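Local coordinates for protein putative rRNA methylase (Clostridium thermocellum ATCC 27405, PDB 3EEY) that binds S-adenosylmethionine and is probably a methyltransferase of the Rossmann-like class, with ribosomal RNA as its presumed substrate, at residues A[113-123]-A[148-157]; A[130-141]-A[178-189]. One frame throughout, in Å; residues are numbered along the deposited sequence.

Contact 1: residues A[113-123]-A[148-157]; sequences TRPETTIQALS and EEKEKVLEFL. With SAM (S-adenosylmethionine), chain K.
Phe156 lays one face of its ring over the CG2 methyl of Ile119, which stands 3.7 Å from the ring centroid and only 11° off the normal, a CH-pi contact made over the centre of the ring. The phenyl group is carried to this place by CG anti to the backbone N (chi1 166°), and the two side chains overlap head to tail. Leu122 CB and Ser123 OG reach the ring obliquely; that hydroxyl is turned back to Ile119 O, a carbonyl that also accepts from Ser123 N on its other face. One turn earlier Val153 spreads its two methyls between two partners: CG2 packs on Thr118 CG2 at 3.8 Å and CG1 on Leu122 CD1. The N-terminal ends meet through Pro115, whose CG lies 3.8 Å from Glu149 CA while its CB rests on the aliphatic part of Lys152. Glu149, extended with CG anti to the backbone N, pushes its carboxylate past the proline into a buried polar site. Thr113 OG1 donates to the syn lone pair of Glu149 OE1 at 2.8 Å. Thr118 OG1 lies 2.8 Å from Glu149 OE2, but its one proton also has Arg114 O within reach. The other branch of Thr113 turns to the cofactor: Thr113 CG2 is 3.6 Å from C8 of the S-adenosylmethionine adenine, so Glu149 is a second-shell partner of the pocket. The axes of segments 115-123 and 148-157 approach to 9.5 Å and cross at -32°, running in roughly the same direction. Helix 115-128 packs on strand 94-101 through Thr118 and Leu122, and helix 148-157 lies against strand 181-187 through Leu154 and Leu157.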
loop_
_atom_site.group_PDB
_atom_site.type_symbol
_atom_site.label_atom_id
_atom_site.label_comp_id
_atom_site.label_asym_id
_atom_site.label_seq_id
_atom_site.Cartn_x
_atom_site.Cartn_y
_atom_site.Cartn_z
ATOM N N THR A 113 7.862 20.619 9.866
ATOM C CA THR A 113 8.785 19.548 10.210
ATOM C C THR A 113 10.058 19.651 9.369
ATOM O O THR A 113 10.018 20.015 8.191
ATOM C CB THR A 113 8.140 18.136 10.047
ATOM O OG1 THR A 113 7.593 17.989 8.731
ATOM C CG2 THR A 113 7.044 17.889 11.080
ATOM N N ARG A 114 11.185 19.353 10.002
ATOM C CA ARG A 114 12.509 19.422 9.378
ATOM C C ARG A 114 13.062 18.008 9.220
ATOM O O ARG A 114 12.838 17.170 10.094
ATOM C CB ARG A 114 13.463 20.222 10.274
ATOM C CG ARG A 114 13.293 21.730 10.242
ATOM C CD ARG A 114 14.002 22.355 11.437
ATOM N NE ARG A 114 14.438 23.725 11.175
ATOM C CZ ARG A 114 15.658 24.065 10.761
ATOM N NH1 ARG A 114 16.584 23.134 10.556
ATOM N NH2 ARG A 114 15.955 25.341 10.552
ATOM N N PRO A 115 13.795 17.739 8.117
ATOM C CA PRO A 115 14.378 16.413 7.865
ATOM C C PRO A 115 15.183 15.848 9.026
ATOM O O PRO A 115 14.956 14.705 9.413
ATOM C CB PRO A 115 15.300 16.649 6.665
ATOM C CG PRO A 115 14.765 17.837 5.993
ATOM C CD PRO A 115 14.103 18.687 7.027
ATOM N N GLU A 116 16.093 16.659 9.572
ATOM C CA GLU A 116 16.994 16.286 10.673
ATOM C C GLU A 116 16.246 15.728 11.879
ATOM O O GLU A 116 16.571 14.648 12.376
ATOM C CB GLU A 116 17.819 17.496 11.136
ATOM C CG GLU A 116 18.318 18.438 10.023
ATOM C CD GLU A 116 17.344 19.577 9.702
ATOM O OE1 GLU A 116 17.047 19.778 8.503
ATOM O OE2 GLU A 116 16.877 20.265 10.639
ATOM N N THR A 117 15.230 16.471 12.320
ATOM C CA THR A 117 14.477 16.151 13.532
ATOM C C THR A 117 13.469 15.039 13.286
ATOM O O THR A 117 13.180 14.244 14.186
ATOM C CB THR A 117 13.798 17.415 14.137
ATOM O OG1 THR A 117 13.114 18.145 13.114
ATOM C CG2 THR A 117 14.836 18.343 14.751
ATOM N N THR A 118 12.941 14.981 12.062
ATOM C CA THR A 118 12.028 13.905 11.656
ATOM C C THR A 118 12.753 12.566 11.665
ATOM O O THR A 118 12.255 11.600 12.249
ATOM C CB THR A 118 11.392 14.161 10.276
ATOM O OG1 THR A 118 10.679 15.405 10.297
ATOM C CG2 THR A 118 10.425 13.038 9.911
ATOM N N ILE A 119 13.938 12.530 11.050
ATOM C CA ILE A 119 14.799 11.341 11.046
ATOM C C ILE A 119 15.166 10.894 12.477
ATOM O O ILE A 119 15.101 9.705 12.798
ATOM C CB ILE A 119 16.062 11.565 10.142
ATOM C CG1 ILE A 119 15.660 11.532 8.665
ATOM C CG2 ILE A 119 17.131 10.517 10.400
ATOM C CD1 ILE A 119 16.603 12.266 7.739
ATOM N N GLN A 120 15.532 11.854 13.326
ATOM C CA GLN A 120 15.773 11.602 14.751
ATOM C C GLN A 120 14.569 10.971 15.445
ATOM O O GLN A 120 14.714 9.946 16.111
ATOM C CB GLN A 120 16.099 12.899 15.481
ATOM C CG GLN A 120 17.539 13.298 15.509
ATOM C CD GLN A 120 17.765 14.380 16.529
ATOM O OE1 GLN A 120 17.705 14.127 17.737
ATOM N NE2 GLN A 120 18.001 15.604 16.057
ATOM N N ALA A 121 13.393 11.591 15.292
ATOM C CA ALA A 121 12.141 11.073 15.881
ATOM C C ALA A 121 11.780 9.697 15.363
ATOM O O ALA A 121 11.288 8.865 16.128
ATOM C CB ALA A 121 11.005 12.011 15.634
ATOM N N LEU A 122 12.018 9.463 14.068
ATOM C CA LEU A 122 11.798 8.144 13.476
ATOM C C LEU A 122 12.693 7.069 14.088
ATOM O O LEU A 122 12.233 5.963 14.319
ATOM C CB LEU A 122 11.958 8.175 11.957
ATOM C CG LEU A 122 10.830 8.813 11.149
ATOM C CD1 LEU A 122 11.301 9.111 9.733
ATOM C CD2 LEU A 122 9.589 7.940 11.144
ATOM N N SER A 123 13.956 7.399 14.351
ATOM C CA SER A 123 14.869 6.485 15.063
ATOM C C SER A 123 14.378 6.184 16.475
ATOM O O SER A 123 14.410 5.031 16.910
ATOM C CB SER A 123 16.283 7.064 15.154
ATOM O OG SER A 123 16.631 7.750 13.966
ATOM N N GLU A 148 12.589 18.676 0.058
ATOM C CA GLU A 148 13.819 18.269 0.731
ATOM C C GLU A 148 13.583 17.247 1.848
ATOM O O GLU A 148 14.376 16.323 2.027
ATOM C CB GLU A 148 14.524 19.524 1.274
ATOM C CG GLU A 148 15.869 19.313 1.975
ATOM C CD GLU A 148 16.149 20.370 3.048
ATOM O OE1 GLU A 148 15.294 21.260 3.280
ATOM O OE2 GLU A 148 17.230 20.304 3.673
ATOM N N GLU A 149 12.493 17.430 2.592
ATOM C CA GLU A 149 12.118 16.522 3.670
ATOM C C GLU A 149 11.705 15.158 3.153
ATOM O O GLU A 149 12.159 14.141 3.683
ATOM C CB GLU A 149 11.006 17.113 4.541
ATOM C CG GLU A 149 10.604 16.183 5.675
ATOM C CD GLU A 149 9.693 16.824 6.675
ATOM O OE1 GLU A 149 8.738 17.524 6.273
ATOM O OE2 GLU A 149 9.923 16.601 7.874
ATOM N N LYS A 150 10.861 15.146 2.120
ATOM C CA LYS A 150 10.455 13.913 1.446
ATOM C C LYS A 150 11.676 13.100 1.007
ATOM O O LYS A 150 11.792 11.917 1.352
ATOM C CB LYS A 150 9.554 14.206 0.234
ATOM C CG LYS A 150 9.081 12.943 -0.498
ATOM C CD LYS A 150 8.605 13.213 -1.922
ATOM C CE LYS A 150 9.740 13.283 -2.933
ATOM N NZ LYS A 150 9.797 12.076 -3.814
ATOM N N GLU A 151 12.588 13.760 0.288
ATOM C CA GLU A 151 13.780 13.124 -0.269
ATOM C C GLU A 151 14.702 12.545 0.801
ATOM O O GLU A 151 15.119 11.396 0.693
ATOM C CB GLU A 151 14.540 14.112 -1.164
ATOM C CG GLU A 151 13.822 14.462 -2.460
ATOM C CD GLU A 151 13.949 13.373 -3.507
ATOM O OE1 GLU A 151 15.020 13.282 -4.152
ATOM O OE2 GLU A 151 12.974 12.611 -3.685
ATOM N N LYS A 152 14.983 13.320 1.845
ATOM C CA LYS A 152 15.867 12.862 2.909
ATOM C C LYS A 152 15.265 11.766 3.789
ATOM O O LYS A 152 15.954 10.789 4.089
ATOM C CB LYS A 152 16.379 14.036 3.755
ATOM C CG LYS A 152 17.340 14.935 3.007
ATOM C CD LYS A 152 17.816 16.107 3.845
ATOM C CE LYS A 152 18.705 17.033 3.013
ATOM N NZ LYS A 152 19.068 18.278 3.751
ATOM N N VAL A 153 13.996 11.924 4.190
ATOM C CA VAL A 153 13.301 10.919 4.998
ATOM C C VAL A 153 13.254 9.560 4.293
ATOM O O VAL A 153 13.553 8.525 4.901
ATOM C CB VAL A 153 11.861 11.377 5.406
ATOM C CG1 VAL A 153 11.053 10.228 5.969
ATOM C CG2 VAL A 153 11.922 12.502 6.429
ATOM N N LEU A 154 12.892 9.576 3.013
ATOM C CA LEU A 154 12.869 8.372 2.193
ATOM C C LEU A 154 14.254 7.749 1.995
ATOM O O LEU A 154 14.390 6.527 2.033
ATOM C CB LEU A 154 12.184 8.636 0.842
ATOM C CG LEU A 154 10.656 8.821 0.850
ATOM C CD1 LEU A 154 10.126 9.261 -0.513
ATOM C CD2 LEU A 154 9.922 7.566 1.306
ATOM N N GLU A 155 15.271 8.587 1.817
ATOM C CA GLU A 155 16.654 8.106 1.703
ATOM C C GLU A 155 17.130 7.458 3.000
ATOM O O GLU A 155 17.827 6.446 2.966
ATOM C CB GLU A 155 17.606 9.234 1.285
ATOM C CG GLU A 155 18.929 8.733 0.728
ATOM C CD GLU A 155 19.998 9.811 0.668
ATOM O OE1 GLU A 155 19.676 10.999 0.891
ATOM O OE2 GLU A 155 21.168 9.467 0.398
ATOM N N PHE A 156 16.745 8.040 4.133
ATOM C CA PHE A 156 16.995 7.432 5.435
ATOM C C PHE A 156 16.283 6.087 5.597
ATOM O O PHE A 156 16.883 5.111 6.057
ATOM C CB PHE A 156 16.600 8.380 6.584
ATOM C CG PHE A 156 16.523 7.699 7.934
ATOM C CD1 PHE A 156 17.683 7.283 8.591
ATOM C CD2 PHE A 156 15.289 7.469 8.544
ATOM C CE1 PHE A 156 17.622 6.650 9.828
ATOM C CE2 PHE A 156 15.208 6.828 9.780
ATOM C CZ PHE A 156 16.377 6.420 10.429
ATOM N N LEU A 157 15.005 6.048 5.235
ATOM C CA LEU A 157 14.175 4.853 5.427
ATOM C C LEU A 157 14.495 3.683 4.498
ATOM O O LEU A 157 14.226 2.532 4.851
ATOM C CB LEU A 157 12.695 5.201 5.349
ATOM C CG LEU A 157 12.158 6.010 6.531
ATOM C CD1 LEU A 157 10.734 6.426 6.251
ATOM C CD2 LEU A 157 12.251 5.242 7.836
HETATM N N SAM K . -1.935 15.247 12.475
HETATM C CA SAM K . -2.113 16.732 12.416
HETATM C C SAM K . -3.589 17.137 12.437
HETATM O O SAM K . -3.972 18.249 12.055
HETATM O OXT SAM K . -4.438 16.352 12.858
HETATM C CB SAM K . -1.365 17.315 11.223
HETATM C CG SAM K . 0.106 17.580 11.529
HETATM S SD SAM K . 0.780 19.023 10.661
HETATM C CE SAM K . 0.885 18.369 8.972
HETATM C "C5'" SAM K . 2.498 18.978 11.241
HETATM C "C4'" SAM K . 2.583 19.392 12.713
HETATM O "O4'" SAM K . 3.818 19.003 13.284
HETATM C "C3'" SAM K . 2.458 20.903 12.901
HETATM O "O3'" SAM K . 1.458 21.151 13.862
HETATM C "C2'" SAM K . 3.819 21.346 13.402
HETATM O "O2'" SAM K . 3.752 22.429 14.310
HETATM C "C1'" SAM K . 4.325 20.069 14.063
HETATM N N9 SAM K . 5.796 19.996 14.171
HETATM C C8 SAM K . 6.748 20.630 13.408
HETATM N N7 SAM K . 7.972 20.271 13.869
HETATM C C5 SAM K . 7.805 19.421 14.913
HETATM C C6 SAM K . 8.691 18.755 15.752
HETATM N N6 SAM K . 10.010 18.874 15.619
HETATM N N1 SAM K . 8.185 17.953 16.751
HETATM C C2 SAM K . 6.829 17.795 16.938
HETATM N N3 SAM K . 5.962 18.447 16.099
HETATM C C4 SAM K . 6.440 19.246 15.110
#

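Contact 2: residues A[130-141]-A[178-189]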
loop_
_atom_site.group_PDB
_atom_site.type_symbol
_atom_site.label_atom_id
_atom_site.label_comp_id
_atom_site.label_asym_id
_atom_site.label_seq_id
_atom_site.Cartn_x
_atom_site.Cartn_y
_atom_site.Cartn_z
ATOM N N VAL A 130 7.263 -1.783 20.035
ATOM C CA VAL A 130 7.181 -3.192 20.372
ATOM C C VAL A 130 7.236 -3.983 19.053
ATOM O O VAL A 130 6.878 -3.455 17.993
ATOM C CB VAL A 130 5.894 -3.478 21.218
ATOM C CG1 VAL A 130 4.624 -3.361 20.377
ATOM C CG2 VAL A 130 5.968 -4.830 21.910
ATOM N N THR A 131 7.724 -5.222 19.099
ATOM C CA THR A 131 7.687 -6.090 17.921
ATOM C C THR A 131 6.244 -6.293 17.477
ATOM O O THR A 131 5.357 -6.508 18.301
ATOM C CB THR A 131 8.394 -7.451 18.140
ATOM O OG1 THR A 131 8.285 -7.840 19.515
ATOM C CG2 THR A 131 9.849 -7.340 17.791
ATOM N N GLY A 132 6.015 -6.180 16.173
ATOM C CA GLY A 132 4.667 -6.212 15.622
ATOM C C GLY A 132 3.951 -4.875 15.728
ATOM O O GLY A 132 2.750 -4.807 15.495
ATOM N N GLY A 133 4.689 -3.822 16.084
ATOM C CA GLY A 133 4.157 -2.461 16.161
ATOM C C GLY A 133 4.348 -1.709 14.859
ATOM O O GLY A 133 5.111 -2.148 14.018
ATOM N N ILE A 134 3.666 -0.571 14.699
ATOM C CA ILE A 134 3.654 0.151 13.416
ATOM C C ILE A 134 3.918 1.646 13.554
ATOM O O ILE A 134 3.504 2.267 14.516
ATOM C CB ILE A 134 2.339 -0.135 12.610
ATOM C CG1 ILE A 134 2.438 0.382 11.172
ATOM C CG2 ILE A 134 1.096 0.472 13.298
ATOM C CD1 ILE A 134 2.145 -0.640 10.115
ATOM N N ILE A 135 4.649 2.208 12.604
ATOM C CA ILE A 135 4.742 3.651 12.440
ATOM C C ILE A 135 4.131 3.959 11.087
ATOM O O ILE A 135 4.471 3.310 10.101
ATOM C CB ILE A 135 6.208 4.156 12.462
ATOM C CG1 ILE A 135 6.851 3.872 13.818
ATOM C CG2 ILE A 135 6.290 5.668 12.143
ATOM C CD1 ILE A 135 8.356 3.714 13.775
ATOM N N THR A 136 3.215 4.927 11.040
ATOM C CA THR A 136 2.751 5.461 9.765
ATOM C C THR A 136 3.283 6.883 9.572
ATOM O O THR A 136 3.323 7.665 10.511
ATOM C CB THR A 136 1.213 5.443 9.644
ATOM O OG1 THR A 136 0.649 6.302 10.637
ATOM C CG2 THR A 136 0.670 4.028 9.821
ATOM N N VAL A 137 3.732 7.183 8.359
ATOM C CA VAL A 137 4.263 8.500 8.003
ATOM C C VAL A 137 3.535 8.992 6.749
ATOM O O VAL A 137 3.719 8.450 5.656
ATOM C CB VAL A 137 5.800 8.451 7.738
ATOM C CG1 VAL A 137 6.386 9.850 7.631
ATOM C CG2 VAL A 137 6.520 7.665 8.817
ATOM N N VAL A 138 2.669 9.992 6.908
ATOM C CA VAL A 138 2.066 10.648 5.755
ATOM C C VAL A 138 2.981 11.821 5.382
ATOM O O VAL A 138 3.183 12.733 6.174
ATOM C CB VAL A 138 0.606 11.107 6.021
ATOM C CG1 VAL A 138 -0.005 11.716 4.769
ATOM C CG2 VAL A 138 -0.248 9.934 6.473
ATOM N N ILE A 139 3.562 11.768 4.190
ATOM C CA ILE A 139 4.518 12.777 3.750
ATOM C C ILE A 139 3.845 13.729 2.773
ATOM O O ILE A 139 3.417 13.325 1.693
ATOM C CB ILE A 139 5.771 12.144 3.075
ATOM C CG1 ILE A 139 6.481 11.179 4.031
ATOM C CG2 ILE A 139 6.733 13.238 2.601
ATOM C CD1 ILE A 139 7.550 10.307 3.375
ATOM N N TYR A 140 3.735 14.993 3.170
ATOM C CA TYR A 140 3.298 16.056 2.273
ATOM C C TYR A 140 4.505 16.801 1.769
ATOM O O TYR A 140 5.481 16.988 2.494
ATOM C CB TYR A 140 2.395 17.044 2.980
ATOM C CG TYR A 140 1.099 16.467 3.483
ATOM C CD1 TYR A 140 -0.084 16.651 2.775
ATOM C CD2 TYR A 140 1.044 15.761 4.685
ATOM C CE1 TYR A 140 -1.291 16.133 3.248
ATOM C CE2 TYR A 140 -0.148 15.242 5.158
ATOM C CZ TYR A 140 -1.309 15.424 4.440
ATOM O OH TYR A 140 -2.496 14.906 4.912
ATOM N N TYR A 141 4.418 17.255 0.530
ATOM C CA TYR A 141 5.543 17.866 -0.154
ATOM C C TYR A 141 5.007 18.778 -1.245
ATOM O O TYR A 141 3.796 18.878 -1.421
ATOM C CB TYR A 141 6.496 16.794 -0.716
ATOM C CG TYR A 141 5.887 15.825 -1.714
ATOM C CD1 TYR A 141 4.898 14.918 -1.329
ATOM C CD2 TYR A 141 6.327 15.791 -3.035
ATOM C CE1 TYR A 141 4.344 14.039 -2.225
ATOM C CE2 TYR A 141 5.778 14.896 -3.950
ATOM C CZ TYR A 141 4.783 14.021 -3.535
ATOM O OH TYR A 141 4.222 13.121 -4.423
ATOM N N CYS A 178 1.605 16.758 -6.405
ATOM C CA CYS A 178 2.194 16.145 -5.210
ATOM C C CYS A 178 1.213 15.417 -4.292
ATOM O O CYS A 178 0.965 15.882 -3.174
ATOM C CB CYS A 178 2.951 17.204 -4.413
ATOM S SG CYS A 178 4.136 18.091 -5.404
ATOM N N PRO A 179 0.641 14.287 -4.758
ATOM C CA PRO A 179 -0.254 13.564 -3.862
ATOM C C PRO A 179 0.560 13.043 -2.670
ATOM O O PRO A 179 1.688 12.567 -2.854
ATOM C CB PRO A 179 -0.774 12.413 -4.737
ATOM C CG PRO A 179 0.260 12.236 -5.789
ATOM C CD PRO A 179 0.789 13.602 -6.057
ATOM N N PRO A 180 0.029 13.202 -1.446
ATOM C CA PRO A 180 0.726 12.737 -0.241
ATOM C C PRO A 180 1.111 11.255 -0.280
ATOM O O PRO A 180 0.367 10.418 -0.798
ATOM C CB PRO A 180 -0.283 13.016 0.882
ATOM C CG PRO A 180 -1.131 14.119 0.349
ATOM C CD PRO A 180 -1.251 13.863 -1.120
ATOM N N ILE A 181 2.290 10.963 0.253
ATOM C CA ILE A 181 2.874 9.625 0.244
ATOM C C ILE A 181 2.718 8.961 1.610
ATOM O O ILE A 181 2.947 9.605 2.615
ATOM C CB ILE A 181 4.358 9.728 -0.142
ATOM C CG1 ILE A 181 4.484 10.048 -1.636
ATOM C CG2 ILE A 181 5.132 8.463 0.200
ATOM C CD1 ILE A 181 5.873 10.481 -2.047
ATOM N N LEU A 182 2.326 7.683 1.640
ATOM C CA LEU A 182 2.269 6.915 2.888
ATOM C C LEU A 182 3.438 5.941 3.052
ATOM O O LEU A 182 3.652 5.082 2.211
ATOM C CB LEU A 182 0.961 6.132 2.988
ATOM C CG LEU A 182 0.806 5.236 4.224
ATOM C CD1 LEU A 182 0.751 6.035 5.530
ATOM C CD2 LEU A 182 -0.407 4.353 4.090
ATOM N N VAL A 183 4.172 6.070 4.154
ATOM C CA VAL A 183 5.177 5.081 4.523
ATOM C C VAL A 183 4.701 4.334 5.773
ATOM O O VAL A 183 4.271 4.945 6.741
ATOM C CB VAL A 183 6.582 5.705 4.718
ATOM C CG1 VAL A 183 7.599 4.645 5.025
ATOM C CG2 VAL A 183 7.027 6.440 3.459
ATOM N N CYS A 184 4.731 3.008 5.715
ATOM C CA CYS A 184 4.396 2.166 6.849
ATOM C C CYS A 184 5.634 1.419 7.296
ATOM O O CYS A 184 6.241 0.707 6.508
ATOM C CB CYS A 184 3.310 1.163 6.477
ATOM S SG CYS A 184 1.709 1.895 6.232
ATOM N N ILE A 185 6.019 1.610 8.555
ATOM C CA ILE A 185 7.147 0.901 9.148
ATOM C C ILE A 185 6.628 -0.061 10.205
ATOM O O ILE A 185 5.975 0.363 11.147
ATOM C CB ILE A 185 8.143 1.882 9.812
ATOM C CG1 ILE A 185 8.525 3.010 8.846
ATOM C CG2 ILE A 185 9.369 1.141 10.326
ATOM C CD1 ILE A 185 9.006 4.252 9.529
ATOM N N GLU A 186 6.912 -1.349 10.043
ATOM C CA GLU A 186 6.494 -2.360 11.015
ATOM C C GLU A 186 7.700 -3.096 11.557
ATOM O O GLU A 186 8.498 -3.613 10.784
ATOM C CB GLU A 186 5.548 -3.383 10.381
ATOM C CG GLU A 186 4.921 -4.313 11.414
ATOM C CD GLU A 186 4.230 -5.527 10.827
ATOM O OE1 GLU A 186 4.010 -5.579 9.605
ATOM O OE2 GLU A 186 3.900 -6.445 11.603
ATOM N N LYS A 187 7.827 -3.153 12.880
ATOM C CA LYS A 187 8.904 -3.907 13.517
ATOM C C LYS A 187 8.604 -5.395 13.451
ATOM O O LYS A 187 7.528 -5.831 13.832
ATOM C CB LYS A 187 9.112 -3.459 14.969
ATOM C CG LYS A 187 10.276 -4.152 15.681
ATOM C CD LYS A 187 10.496 -3.629 17.096
ATOM C CE LYS A 187 11.604 -2.604 17.132
ATOM N NZ LYS A 187 11.859 -1.993 18.467
ATOM N N ILE A 188 9.558 -6.170 12.944
ATOM C CA ILE A 188 9.383 -7.620 12.846
ATOM C C ILE A 188 10.372 -8.400 13.715
ATOM O O ILE A 188 10.178 -9.592 13.972
ATOM C CB ILE A 188 9.404 -8.117 11.375
ATOM C CG1 ILE A 188 10.731 -7.773 10.682
ATOM C CG2 ILE A 188 8.209 -7.559 10.616
ATOM C CD1 ILE A 188 10.873 -8.359 9.293
ATOM N N SER A 189 11.420 -7.711 14.164
ATOM C CA SER A 189 12.405 -8.273 15.088
ATOM C C SER A 189 12.991 -7.239 16.045
ATOM O O SER A 189 13.145 -6.059 15.712
ATOM C CB SER A 189 13.536 -8.991 14.337
ATOM O OG SER A 189 13.207 -10.348 14.086
HETATM O O HOH W 1 1.945 16.636 -0.649
#
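The antiparallel pairing of strands 133-139 and 181-187 belongs to the seven-stranded sheet of the Rossmann-like methyltransferase fold, in which the otherwise parallel order reverses at the late strand 181-187. Ile135, Val137 and Ile139 form hydrogen-bonded pairs with Ile185, Val183 and Ile181, each joined by two backbone bonds; Ile139 N to Ile181 O, at 2.7 Å, is nearly straight (175°). On the face of these residues Ile135 and Ile185 run alongside each other, Ile135 CB 4.0 Å from Ile185 CB. Ile139 CD1 leans to Val183 CG2. The other face carries Ile134, Thr136 and Val138 beside Glu186, Cys184 and Leu182. Here Ile134 CD1 rests near Cys184 CB, and Val138 sets one methyl against Pro180 CB and the other against Leu182 CD1. Ile5 of the second subunit packs on Ile134 and Cys184, and its backbone N bonds to Glu186 OE1, which brings this face into the dimer. At the start of strand 133-139 a type II turn runs from Val130 to Gly133, and Gly132 N, in a residue of positive phi, donates to Lys187 O at 2.8 Å. Lys187 passes its CD beside Val130 O and carries NZ on to Leu129 O, Met126 O and Glu190. At the far end Pro180 CB stands over one face of the Tyr140 ring. Tyr141 holds CG between its own N and carbonyl carbon (chi1 60°), which swings the ring across to residues 178-181. Cys178 CB lies over one face of the Tyr141 ring, 3.8 Å from its centroid, with SG oblique to the ring. A water bridges Tyr141 N and Cys178 O, and at the ring's edge Tyr141 OH donates to Pro179 O at 3.0 Å.

The centres of contacts 1 and 2 lie about 12 Å apart, and the two share one Rossmann-like domain. Their segments alternate along the chain: helix 115-128, strand 133-139, helix 148-157, then strand 181-187. Through Leu122, Lys150, Leu154 and Leu157 the helix pair of contact 1 packs on the sheet face of contact 2 that carries Ile135, Val137, Ile139, Ile181, Val183 and Ile185. Leu154 CD2 meets Val183 CG2 at 3.8 Å, and Lys150 lies along Tyr141, with which it forms a cation-pi pair. Contact 1 reaches the cofactor pocket through Thr113, while the opposite face of the strand pair, with Ile134, Cys184 and Glu186, meets the second subunit.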